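Local atomic coordinates of pectate lyase/Amb allergen (Acidovorax citrulli, PDB entry 4HWV), a protein that probably cleaves pectate in plant cell walls by calcium-dependent beta-elimination. Residues A23-A27 with K323-H327; L53-L57 with K79-I83; H347-Y353 with H378-V384. Residues are numbered along the deposited sequence.

From the N terminus, the loop 23-27 is laid on strand 324-327 in interaction 1, closing a loop of 295 residues that takes in much of the parallel beta-helix. Interaction 2 is nested inside that loop: it closes only 21 residues, packing helix 50-57 against strand 79-83 near the start of the coil. Interaction 3 follows in series, closing a loop of 24 residues by pairing strands 345-356 and 376-387 on successive turns. All three reach the same long sheet. Interactions 1 and 3 touch, since strands 324-327 and 345-356 are neighbours in it and Phe-326 pairs through its backbone with His-347 and Tyr-349; interaction 2 lies apart, its centre about 24 Å from that of interaction 1.

Interaction 1 of 3, residues A23-A27 with K323-H327; sequences ATGWA and KVTFH
Here an N-terminal loop is draped over the outside of a parallel beta-helix, meeting one strand mainly through side chains. Ala-23 and Thr-24 are loop, Trp-26 and Ala-27 lie in 3-10 conformation that continues along the chain, and Gly-25 lies over Thr-325 (CA to CA 5.6 Å). Start at Lys-323, just before strand 324-327: its CB sits squarely over the five-membered ring of Trp-26 (chi1 -86°, chi2 126°), 3.5 Å from the centroid, a CH-pi contact, and CG and CD continue over the six-membered ring before the amino end leads away. Val-324 turns its side chain away, but its N lies 3.4 Å from Trp-26 CD1. Thr-325 (m) accepts a hydrogen bond from Trp-26 N at OG1, 2.9 Å, and that hydroxyl also bonds Tyr-460. The positive phi of Gly-25 (63°) suits a glycine, and at this close approach a CB would clash with Thr-325 CB. His-327 (p) ends the strand, its NE2 hydrogen-bonded to Thr-24 OG1 (p) at 2.7 Å. Strand 324-327 runs between parallel strands 290-293 and 345-356; the loop also reaches the former, where Thr-291 binds Thr-24 O and Ala-27 N, and Phe-459 and Tyr-460 meet the Trp-26 ring.

Interaction 2 of 3, residues L53-L57 with K79-I83; sequences LIQAL and KVIRI
A beta-alpha-beta crossover opens the parallel beta-helix: strand 44-47 leads into helix 50-57, and the chain returns as strand 79-83, parallel to and beside the first. As in other pectate lyases, the helix probably caps the N-terminal end of the coil. Build 53-57 as regular alpha-helix, with Leu-57 N bonded to Leu-53 O at 3.0 Å, and 79-83 as extended strand, nearly antiparallel to it (169°) with the axes 9.4 Å apart. Leu-53 (chi1 t, chi2 p) starts sideways yet brings CD1 to 4.1 Å from Ile-81 CG2 and 4.4 Å from Ile-83 CD1. Ala-56 points toward the strand, its CB 3.7 Å from Ile-81 CD1, and its CA is 6.8 Å from that of Ile-81. Leu-57 (m, t) reaches back so that CD2 lies 3.6 Å from Ile-81 CD1, leaving Ile-81 (m, t) packed by all three helix residues. No hydrogen bond joins the segments; Val-47 and Leu-169 from the flanking strands extend the apolar patch. At the helix end Lys-79 (chi1 to chi4 p, t, p, p) folds over, its NZ held by the carbonyls of Asp-75 and Ala-77 and by Thr-167, while its CD rests 3.8 Å from Ala-56 O.

Interaction 3 of 3, residues H347-Y353 with H378-V384; sequences HLYNNYY and HAENNVV
Two successive beta-helix turns run in register, the axes of 347-349 and 378-380 4.7 Å apart and 8° from parallel. Backbone bonds Leu-348 N to His-378 O and Glu-380 N to Leu-348 O (both 2.9 Å) and Asn-350 N to Glu-380 O (3.0 Å) lead into matching bends with Asn-350 and Asn-381 left-handed helical (phi/psi 55°/45° and 51°/47°). Pairing resumes with Val-383 N to Asn-351 O (3.0 Å) and Tyr-353 N to Val-383 O (2.8 Å). Inside the bend Asn-351 and Asn-382 (both m) form an asparagine ladder: Asn-382 OD1 accepts from Asn-351 N and ND2 (both 3.0 Å) and Asn-382 ND2 gives to Leu-348 O (3.0 Å). His-347 (t) donates from NE2 to Glu-380 OE1 (2.8 Å), and His-378 meets the face of His-347 in an offset edge-to-face pair. Tyr-460 and Tyr-462 bind His-347 ND1 and Glu-380 OE1. Asn-351 ND2 also reaches Phe-326 O, so the ladder continues to the preceding turn: at these bends asparagine side chains satisfy backbone N-H and C=O groups.

Interaction 1 of 3, residues A23-A27 with K323-H327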
# COMPACT_ATOMS: atom_id res chain seq x y z
N ALA A 23 27.65 -0.25 -16.62
CA ALA A 23 27.88 0.80 -15.63
C ALA A 23 28.45 2.06 -16.25
O ALA A 23 29.32 2.02 -17.12
CB ALA A 23 28.78 0.28 -14.51
N THR A 24 27.91 3.19 -15.81
CA THR A 24 28.32 4.52 -16.24
C THR A 24 28.63 5.35 -15.00
O THR A 24 28.48 4.86 -13.87
CB THR A 24 27.15 5.19 -16.97
OG1 THR A 24 25.97 5.03 -16.17
CG2 THR A 24 26.93 4.60 -18.35
N GLY A 25 29.03 6.60 -15.18
CA GLY A 25 29.26 7.49 -14.05
C GLY A 25 30.37 7.03 -13.13
O GLY A 25 31.31 6.37 -13.57
N TRP A 26 30.31 7.41 -11.86
CA TRP A 26 31.42 7.12 -10.98
C TRP A 26 31.69 5.62 -10.85
O TRP A 26 32.83 5.21 -10.65
CB TRP A 26 31.15 7.73 -9.61
CG TRP A 26 31.54 9.16 -9.41
CD1 TRP A 26 30.72 10.16 -8.96
CD2 TRP A 26 32.85 9.74 -9.53
NE1 TRP A 26 31.44 11.33 -8.80
CE2 TRP A 26 32.75 11.10 -9.13
CE3 TRP A 26 34.12 9.24 -9.91
CZ2 TRP A 26 33.85 11.96 -9.12
CZ3 TRP A 26 35.20 10.10 -9.89
CH2 TRP A 26 35.06 11.44 -9.50
N ALA A 27 30.66 4.78 -10.96
CA ALA A 27 30.86 3.32 -10.89
C ALA A 27 31.73 2.80 -12.05
O ALA A 27 32.25 1.68 -11.98
CB ALA A 27 29.53 2.59 -10.88
N LYS A 323 31.53 9.29 -3.69
CA LYS A 323 31.37 9.69 -5.08
C LYS A 323 30.20 8.93 -5.68
O LYS A 323 30.23 7.70 -5.79
CB LYS A 323 32.65 9.39 -5.87
CG LYS A 323 33.81 10.29 -5.44
CD LYS A 323 35.12 9.83 -6.08
CE LYS A 323 36.30 10.78 -5.87
NZ LYS A 323 36.60 10.95 -4.43
N VAL A 324 29.14 9.67 -6.04
CA VAL A 324 27.89 9.05 -6.47
C VAL A 324 27.36 9.79 -7.70
O VAL A 324 27.38 11.03 -7.76
CB VAL A 324 26.80 9.12 -5.36
CG1 VAL A 324 25.55 8.36 -5.78
CG2 VAL A 324 27.34 8.57 -4.06
N THR A 325 26.91 9.02 -8.69
CA THR A 325 26.24 9.57 -9.87
C THR A 325 24.79 9.09 -9.90
O THR A 325 24.53 7.89 -9.76
CB THR A 325 26.91 9.07 -11.15
OG1 THR A 325 28.31 9.41 -11.13
CG2 THR A 325 26.23 9.66 -12.37
N PHE A 326 23.86 10.02 -10.09
CA PHE A 326 22.44 9.69 -10.32
C PHE A 326 22.07 10.16 -11.72
O PHE A 326 22.15 11.36 -12.00
CB PHE A 326 21.50 10.47 -9.38
CG PHE A 326 21.55 10.09 -7.92
CD1 PHE A 326 22.51 10.63 -7.07
CD2 PHE A 326 20.56 9.26 -7.39
CE1 PHE A 326 22.51 10.34 -5.71
CE2 PHE A 326 20.55 8.96 -6.02
CZ PHE A 326 21.53 9.51 -5.18
N HIS A 327 21.60 9.26 -12.58
CA HIS A 327 21.10 9.72 -13.87
C HIS A 327 19.98 8.85 -14.41
O HIS A 327 19.96 7.63 -14.19
CB HIS A 327 22.23 9.91 -14.92
CG HIS A 327 22.81 8.64 -15.46
ND1 HIS A 327 22.28 7.97 -16.53
CD2 HIS A 327 23.93 7.96 -15.11
CE1 HIS A 327 23.04 6.92 -16.82
NE2 HIS A 327 24.05 6.89 -15.97

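Interaction 2 of 3, residues L53-L57 with K79-I83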
# COMPACT_ATOMS: atom_id res chain seq x y z
N LEU A 53 18.46 -16.99 -1.13
CA LEU A 53 19.24 -15.78 -1.39
C LEU A 53 20.51 -15.76 -0.51
O LEU A 53 21.62 -15.51 -1.00
CB LEU A 53 18.38 -14.54 -1.11
CG LEU A 53 19.14 -13.22 -1.17
CD1 LEU A 53 19.74 -12.91 -2.53
CD2 LEU A 53 18.19 -12.09 -0.77
N ILE A 54 20.34 -16.02 0.78
CA ILE A 54 21.49 -16.06 1.69
C ILE A 54 22.49 -17.14 1.28
O ILE A 54 23.70 -16.89 1.25
CB ILE A 54 21.03 -16.22 3.15
CG1 ILE A 54 20.33 -14.94 3.60
CG2 ILE A 54 22.21 -16.57 4.07
CD1 ILE A 54 19.48 -15.12 4.86
N GLN A 55 22.03 -18.35 0.96
CA GLN A 55 22.98 -19.38 0.56
C GLN A 55 23.76 -18.98 -0.69
O GLN A 55 24.96 -19.26 -0.82
CB GLN A 55 22.32 -20.75 0.35
CG GLN A 55 21.77 -21.40 1.62
CD GLN A 55 22.80 -21.63 2.72
OE1 GLN A 55 24.01 -21.48 2.53
NE2 GLN A 55 22.30 -21.99 3.90
N ALA A 56 23.11 -18.31 -1.64
CA ALA A 56 23.81 -17.86 -2.83
C ALA A 56 24.89 -16.84 -2.47
O ALA A 56 26.04 -16.90 -2.93
CB ALA A 56 22.83 -17.30 -3.85
N LEU A 57 24.53 -15.89 -1.60
CA LEU A 57 25.49 -14.87 -1.18
C LEU A 57 26.65 -15.45 -0.39
O LEU A 57 27.76 -14.90 -0.40
CB LEU A 57 24.77 -13.80 -0.35
CG LEU A 57 23.75 -12.95 -1.10
CD1 LEU A 57 22.88 -12.18 -0.13
CD2 LEU A 57 24.41 -11.98 -2.08
N LYS A 79 29.70 -13.97 -8.63
CA LYS A 79 28.45 -14.72 -8.58
C LYS A 79 27.34 -13.93 -9.25
O LYS A 79 27.30 -12.70 -9.20
CB LYS A 79 28.06 -15.06 -7.14
CG LYS A 79 27.62 -13.83 -6.32
CD LYS A 79 27.61 -14.06 -4.82
CE LYS A 79 29.01 -14.19 -4.23
NZ LYS A 79 29.88 -12.99 -4.55
N VAL A 80 26.42 -14.67 -9.85
CA VAL A 80 25.24 -14.11 -10.47
C VAL A 80 24.04 -14.75 -9.82
O VAL A 80 23.88 -15.97 -9.83
CB VAL A 80 25.23 -14.35 -11.99
CG1 VAL A 80 23.90 -13.94 -12.60
CG2 VAL A 80 26.39 -13.59 -12.63
N ILE A 81 23.20 -13.90 -9.22
CA ILE A 81 22.05 -14.36 -8.44
C ILE A 81 20.81 -13.75 -9.08
O ILE A 81 20.61 -12.52 -9.05
CB ILE A 81 22.17 -13.94 -6.96
CG1 ILE A 81 23.44 -14.53 -6.33
CG2 ILE A 81 20.93 -14.37 -6.19
CD1 ILE A 81 23.81 -13.92 -5.00
N ARG A 82 19.97 -14.60 -9.67
CA ARG A 82 18.76 -14.15 -10.33
C ARG A 82 17.58 -14.32 -9.39
O ARG A 82 17.45 -15.34 -8.72
CB ARG A 82 18.53 -14.90 -11.64
CG ARG A 82 19.68 -14.67 -12.62
CD ARG A 82 19.37 -15.11 -14.04
NE ARG A 82 20.56 -14.94 -14.87
CZ ARG A 82 20.87 -13.84 -15.55
NH1 ARG A 82 20.08 -12.77 -15.54
NH2 ARG A 82 22.00 -13.81 -16.24
N ILE A 83 16.74 -13.28 -9.30
CA ILE A 83 15.61 -13.28 -8.38
C ILE A 83 14.35 -13.73 -9.12
O ILE A 83 13.90 -13.05 -10.05
CB ILE A 83 15.36 -11.87 -7.79
CG1 ILE A 83 16.66 -11.27 -7.25
CG2 ILE A 83 14.20 -11.92 -6.77
CD1 ILE A 83 17.33 -12.08 -6.16

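Interaction 3 of 3, residues H347-Y353 with H378-V384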
# COMPACT_ATOMS: atom_id res chain seq x y z
N HIS A 347 27.04 13.80 -8.79
CA HIS A 347 26.58 14.28 -10.08
C HIS A 347 25.15 13.80 -10.28
O HIS A 347 24.90 12.60 -10.21
CB HIS A 347 27.52 13.70 -11.15
CG HIS A 347 27.25 14.16 -12.55
ND1 HIS A 347 27.72 13.45 -13.63
CD2 HIS A 347 26.63 15.26 -13.06
CE1 HIS A 347 27.41 14.08 -14.75
NE2 HIS A 347 26.74 15.18 -14.43
N LEU A 348 24.22 14.72 -10.51
CA LEU A 348 22.83 14.35 -10.81
C LEU A 348 22.51 14.91 -12.18
O LEU A 348 22.51 16.12 -12.36
CB LEU A 348 21.83 14.93 -9.79
CG LEU A 348 22.10 14.52 -8.34
CD1 LEU A 348 22.84 15.63 -7.59
CD2 LEU A 348 20.81 14.11 -7.62
N TYR A 349 22.28 14.04 -13.15
CA TYR A 349 21.93 14.51 -14.48
C TYR A 349 20.77 13.75 -15.10
O TYR A 349 20.62 12.56 -14.89
CB TYR A 349 23.14 14.55 -15.43
CG TYR A 349 23.75 13.23 -15.89
CD1 TYR A 349 24.71 12.57 -15.12
CD2 TYR A 349 23.42 12.68 -17.13
CE1 TYR A 349 25.31 11.40 -15.59
CE2 TYR A 349 24.00 11.50 -17.58
CZ TYR A 349 24.94 10.88 -16.81
OH TYR A 349 25.52 9.70 -17.26
N ASN A 350 19.93 14.47 -15.84
CA ASN A 350 18.85 13.82 -16.59
C ASN A 350 17.97 12.95 -15.70
O ASN A 350 17.64 11.82 -16.05
CB ASN A 350 19.39 12.97 -17.76
CG ASN A 350 19.98 13.80 -18.90
OD1 ASN A 350 20.83 13.29 -19.61
ND2 ASN A 350 19.50 15.03 -19.12
N ASN A 351 17.60 13.49 -14.54
CA ASN A 351 16.57 12.86 -13.72
C ASN A 351 15.26 13.63 -13.86
O ASN A 351 15.27 14.81 -14.20
CB ASN A 351 17.00 12.82 -12.25
CG ASN A 351 18.31 12.11 -12.06
OD1 ASN A 351 18.39 10.88 -12.16
ND2 ASN A 351 19.37 12.89 -11.84
N TYR A 352 14.15 12.94 -13.62
CA TYR A 352 12.83 13.55 -13.64
C TYR A 352 12.25 13.48 -12.23
O TYR A 352 11.98 12.39 -11.72
CB TYR A 352 11.91 12.80 -14.61
CG TYR A 352 10.47 13.27 -14.62
CD1 TYR A 352 10.14 14.61 -14.42
CD2 TYR A 352 9.45 12.38 -14.88
CE1 TYR A 352 8.83 15.03 -14.44
CE2 TYR A 352 8.12 12.80 -14.91
CZ TYR A 352 7.83 14.13 -14.69
OH TYR A 352 6.52 14.56 -14.74
N TYR A 353 12.09 14.65 -11.62
CA TYR A 353 11.45 14.78 -10.32
C TYR A 353 9.99 15.12 -10.55
O TYR A 353 9.67 16.03 -11.31
CB TYR A 353 12.07 15.94 -9.55
CG TYR A 353 13.52 15.79 -9.16
CD1 TYR A 353 14.56 16.04 -10.07
CD2 TYR A 353 13.86 15.44 -7.86
CE1 TYR A 353 15.89 15.94 -9.67
CE2 TYR A 353 15.18 15.34 -7.45
CZ TYR A 353 16.19 15.60 -8.35
OH TYR A 353 17.50 15.50 -7.95
N HIS A 378 26.85 18.58 -8.63
CA HIS A 378 26.89 19.01 -10.03
C HIS A 378 25.61 18.50 -10.68
O HIS A 378 25.44 17.29 -10.84
CB HIS A 378 28.12 18.41 -10.72
CG HIS A 378 28.48 19.05 -12.03
ND1 HIS A 378 29.39 20.08 -12.11
CD2 HIS A 378 28.07 18.79 -13.30
CE1 HIS A 378 29.51 20.44 -13.38
NE2 HIS A 378 28.73 19.67 -14.12
N ALA A 379 24.71 19.42 -11.04
CA ALA A 379 23.37 19.05 -11.52
C ALA A 379 23.17 19.53 -12.94
O ALA A 379 23.30 20.72 -13.21
CB ALA A 379 22.31 19.67 -10.62
N GLU A 380 22.83 18.62 -13.85
CA GLU A 380 22.67 18.99 -15.26
C GLU A 380 21.40 18.41 -15.87
O GLU A 380 21.15 17.20 -15.77
CB GLU A 380 23.87 18.52 -16.09
CG GLU A 380 25.15 19.28 -15.75
CD GLU A 380 26.41 18.64 -16.29
OE1 GLU A 380 26.53 17.40 -16.18
OE2 GLU A 380 27.27 19.37 -16.80
N ASN A 381 20.64 19.27 -16.56
CA ASN A 381 19.50 18.83 -17.37
C ASN A 381 18.53 17.91 -16.62
O ASN A 381 18.10 16.88 -17.14
CB ASN A 381 19.97 18.21 -18.70
CG ASN A 381 20.68 19.22 -19.59
OD1 ASN A 381 21.18 20.26 -19.13
ND2 ASN A 381 20.75 18.90 -20.87
N ASN A 382 18.19 18.32 -15.41
CA ASN A 382 17.15 17.66 -14.64
C ASN A 382 15.83 18.39 -14.89
O ASN A 382 15.81 19.63 -14.98
CB ASN A 382 17.47 17.68 -13.15
CG ASN A 382 18.73 16.88 -12.83
OD1 ASN A 382 18.70 15.65 -12.81
ND2 ASN A 382 19.84 17.57 -12.59
N VAL A 383 14.75 17.62 -14.97
CA VAL A 383 13.40 18.18 -15.10
C VAL A 383 12.63 17.97 -13.83
O VAL A 383 12.65 16.88 -13.27
CB VAL A 383 12.65 17.52 -16.26
CG1 VAL A 383 11.19 18.00 -16.31
CG2 VAL A 383 13.36 17.77 -17.56
N VAL A 384 11.94 19.02 -13.38
CA VAL A 384 11.13 18.97 -12.19
C VAL A 384 9.69 19.38 -12.53
O VAL A 384 9.46 20.47 -13.06
CB VAL A 384 11.69 19.90 -11.07
CG1 VAL A 384 10.85 19.80 -9.79
CG2 VAL A 384 13.16 19.60 -10.80